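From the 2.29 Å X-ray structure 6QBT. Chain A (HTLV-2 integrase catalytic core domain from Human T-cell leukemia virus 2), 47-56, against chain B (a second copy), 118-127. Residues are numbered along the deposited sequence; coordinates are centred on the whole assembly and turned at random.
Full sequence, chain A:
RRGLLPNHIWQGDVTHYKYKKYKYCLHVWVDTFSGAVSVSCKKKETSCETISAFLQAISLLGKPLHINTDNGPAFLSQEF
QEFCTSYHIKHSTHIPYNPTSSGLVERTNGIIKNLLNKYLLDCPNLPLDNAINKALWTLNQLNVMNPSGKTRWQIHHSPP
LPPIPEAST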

# COMPACT_ATOMS: atom_id res chain seq x y z
N SER A 47 -4.59 22.59 -8.02
CA SER A 47 -4.23 22.40 -6.59
C SER A 47 -4.81 21.11 -5.97
O SER A 47 -4.19 20.45 -5.13
N CYS A 48 -5.98 20.67 -6.59
CA CYS A 48 -6.66 19.50 -6.08
C CYS A 48 -5.89 18.18 -6.37
O CYS A 48 -5.60 17.39 -5.46
N GLU A 49 -5.22 18.22 -7.62
CA GLU A 49 -4.37 17.14 -8.09
C GLU A 49 -2.99 17.24 -7.47
O GLU A 49 -2.36 16.23 -7.23
N THR A 50 -2.52 18.46 -7.21
CA THR A 50 -1.21 18.66 -6.62
C THR A 50 -1.20 18.21 -5.18
O THR A 50 -0.32 17.49 -4.75
N ILE A 51 -2.21 18.62 -4.42
CA ILE A 51 -2.31 18.16 -3.03
C ILE A 51 -2.45 16.63 -2.97
O ILE A 51 -1.83 15.97 -2.14
N SER A 52 -3.31 16.08 -3.84
CA SER A 52 -3.46 14.64 -3.97
C SER A 52 -2.13 13.91 -4.29
O SER A 52 -1.79 12.94 -3.59
N ALA A 53 -1.36 14.36 -5.27
CA ALA A 53 -0.07 13.70 -5.58
C ALA A 53 0.89 13.83 -4.42
O ALA A 53 1.71 12.95 -4.19
N PHE A 54 0.80 14.94 -3.71
CA PHE A 54 1.69 15.19 -2.59
C PHE A 54 1.38 14.24 -1.44
O PHE A 54 2.29 13.69 -0.82
N LEU A 55 0.09 14.01 -1.18
CA LEU A 55 -0.34 12.95 -0.24
C LEU A 55 0.06 11.54 -0.68
O LEU A 55 0.45 10.76 0.16
N GLN A 56 -0.05 11.22 -1.97
CA GLN A 56 0.45 9.93 -2.45
C GLN A 56 1.93 9.78 -2.13
O GLN A 56 2.35 8.77 -1.57
N LYS B 118 -14.05 18.73 3.61
CA LYS B 118 -13.15 19.70 3.02
C LYS B 118 -12.64 19.18 1.68
O LYS B 118 -12.67 19.89 0.68
N TYR B 119 -12.21 17.92 1.64
CA TYR B 119 -11.74 17.33 0.38
C TYR B 119 -12.85 17.20 -0.69
O TYR B 119 -12.56 17.32 -1.89
N LEU B 120 -14.09 16.96 -0.28
CA LEU B 120 -15.19 16.91 -1.26
C LEU B 120 -15.38 18.25 -1.93
O LEU B 120 -15.47 18.31 -3.14
N LEU B 121 -15.37 19.33 -1.15
CA LEU B 121 -15.50 20.70 -1.70
C LEU B 121 -14.30 21.20 -2.53
O LEU B 121 -14.49 21.95 -3.49
N ASP B 122 -13.08 20.80 -2.15
CA ASP B 122 -11.86 21.12 -2.92
C ASP B 122 -11.87 20.45 -4.31
O ASP B 122 -11.30 20.99 -5.26
N CYS B 123 -12.18 19.49 -4.59
CA CYS B 123 -12.44 18.43 -5.57
C CYS B 123 -13.87 17.92 -5.42
O CYS B 123 -14.09 16.75 -5.09
N PRO B 124 -14.81 18.73 -6.13
CA PRO B 124 -16.22 18.32 -6.21
C PRO B 124 -16.48 17.32 -7.33
O PRO B 124 -17.32 16.45 -7.18
N ASN B 125 -15.74 17.44 -8.42
CA ASN B 125 -15.80 16.51 -9.54
C ASN B 125 -15.45 15.03 -9.21
O ASN B 125 -15.93 14.14 -9.90
N LEU B 126 -14.65 14.77 -8.16
CA LEU B 126 -14.01 13.45 -7.93
C LEU B 126 -14.76 12.52 -6.96
O LEU B 126 -15.49 13.00 -6.11
N PRO B 127 -14.55 11.20 -7.07
CA PRO B 127 -15.34 10.25 -6.26
C PRO B 127 -15.16 10.37 -4.74
O PRO B 127 -14.09 10.80 -4.28

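The contact is small, 270 Å² summed over both sides, and is pinned by one covalent link. A:Cys48 and B:Cys123 have the nearest CA atoms, 5.9 Å apart, and both CA-to-CB bonds point toward the opposing stretch. With A:Cys48 in a t rotamer (chi1 159°) and B:Cys123 in m (chi1 -43°), A:Cys48 SG lies 1.8 Å from B:Cys123 SG. This is a disulfide, though the modelled bond is short and its chi3 of 130° is wider than the usual value near 90°, so its fine geometry deserves caution.

A:Cys48 is the main bump: the other stretch covers 78 Å² of it, more than of any other residue here. Its hollow is formed where the B helix ends. A:Cys48 CB rests 3.8 Å from the backbone B:Asp122 O, in the last helical turn, while A:Cys48 SG is 3.6 Å from B:Leu126 CD1. B:Leu126 (m, t) reaches that sulfur from the loop, where B:Cys123 is the first residue to leave helical phi/psi.

Farther along the A helix, A:Ile51 and A:Leu55, both m, t and one turn apart, also point toward chain B. They meet B:Tyr119, whose CA-to-CB bond runs sideways but whose m rotamer (chi1 -76°) brings the ring end nearer. A:Ile51 CG2 sits at the ring edge, near its plane, 4.2 Å from B:Tyr119 CE1; A:Leu55 CD1 approaches obliquely, 3.6 Å from B:Tyr119 OH and 4.1 Å from B:Tyr119 CZ. The phenol therefore lies along a ridge of two aliphatic side chains, and its hydroxyl is hydrogen-bonded elsewhere in the structure.

No hydrogen bond crosses between the stretches. Within the two stretches the only side-chain polar pair is in chain B, where B:Lys118 NZ forms a salt bridge with B:Asp122 OD2 at 3.1 Å, its hydrogen bond weak.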

# COMPACT_ATOMS: atom_id res chain seq x y z
CB SER A 47 -4.68 23.61 -5.78
OG SER A 47 -6.09 23.62 -5.70
CB CYS A 48 -8.09 19.48 -6.66
SG CYS A 48 -8.84 17.84 -6.63
CB GLU A 49 -4.22 17.16 -9.62
CG GLU A 49 -5.47 16.80 -10.41
CD GLU A 49 -6.47 17.95 -10.57
OE1 GLU A 49 -6.15 19.13 -10.30
OE2 GLU A 49 -7.60 17.66 -10.99
CB THR A 50 -0.82 20.13 -6.72
OG1 THR A 50 -0.89 20.51 -8.09
CG2 THR A 50 0.61 20.38 -6.19
CB ILE A 51 -3.48 18.87 -2.31
CG1 ILE A 51 -3.09 20.32 -2.04
CG2 ILE A 51 -3.88 18.16 -1.01
CD1 ILE A 51 -4.22 21.20 -1.57
CB SER A 52 -4.51 14.29 -5.02
OG SER A 52 -4.68 12.87 -5.12
CB ALA A 53 0.58 14.28 -6.82
CB PHE A 54 1.60 16.67 -2.19
CG PHE A 54 2.63 17.12 -1.20
CD1 PHE A 54 3.94 16.63 -1.21
CD2 PHE A 54 2.31 18.12 -0.28
CE1 PHE A 54 4.89 17.10 -0.30
CE2 PHE A 54 3.25 18.59 0.63
CZ PHE A 54 4.53 18.08 0.62
CB LEU A 55 -1.85 12.98 0.01
CG LEU A 55 -2.33 14.23 0.77
CD1 LEU A 55 -3.84 14.44 0.62
CD2 LEU A 55 -1.95 14.15 2.24
CB GLN A 56 0.19 9.75 -3.94
CG GLN A 56 -1.28 9.46 -4.20
CD GLN A 56 -1.72 9.61 -5.65
OE1 GLN A 56 -1.07 10.28 -6.47
NE2 GLN A 56 -2.86 9.01 -5.96
CB LYS B 118 -12.00 19.97 3.96
CG LYS B 118 -11.09 21.11 3.51
CD LYS B 118 -9.61 20.71 3.60
CE LYS B 118 -8.69 21.70 2.88
NZ LYS B 118 -7.52 20.97 2.32
CB TYR B 119 -11.03 15.98 0.62
CG TYR B 119 -9.63 16.15 1.18
CD1 TYR B 119 -8.63 16.83 0.46
CD2 TYR B 119 -9.29 15.62 2.43
CE1 TYR B 119 -7.35 16.99 0.98
CE2 TYR B 119 -8.01 15.78 2.96
CZ TYR B 119 -7.05 16.47 2.23
OH TYR B 119 -5.80 16.61 2.78
CB LEU B 120 -16.50 16.42 -0.64
CG LEU B 120 -16.46 14.93 -0.24
CD1 LEU B 120 -17.64 14.63 0.66
CD2 LEU B 120 -16.46 14.01 -1.45
CB LEU B 121 -15.80 21.69 -0.58
CG LEU B 121 -17.10 21.43 0.19
CD1 LEU B 121 -17.16 22.36 1.40
CD2 LEU B 121 -18.36 21.58 -0.69
CB ASP B 122 -10.60 20.63 -2.18
CG ASP B 122 -10.29 21.42 -0.88
OD1 ASP B 122 -10.90 22.49 -0.61
OD2 ASP B 122 -9.40 20.94 -0.12
CB CYS B 123 -11.47 17.27 -5.35
SG CYS B 123 -9.78 17.82 -5.04
CB PRO B 124 -16.95 19.65 -6.47
CG PRO B 124 -15.94 20.51 -7.15
CD PRO B 124 -14.60 20.11 -6.61
CB ASN B 125 -14.93 17.05 -10.72
CG ASN B 125 -13.42 17.27 -10.37
OD1 ASN B 125 -13.05 17.66 -9.23
ND2 ASN B 125 -12.55 17.04 -11.37
CB LEU B 126 -12.59 13.65 -7.39
CG LEU B 126 -11.55 13.99 -8.47
CD1 LEU B 126 -10.38 14.79 -7.90
CD2 LEU B 126 -11.06 12.73 -9.19
CB PRO B 127 -14.83 8.86 -6.72
CG PRO B 127 -14.08 9.10 -7.98
CD PRO B 127 -13.55 10.50 -7.89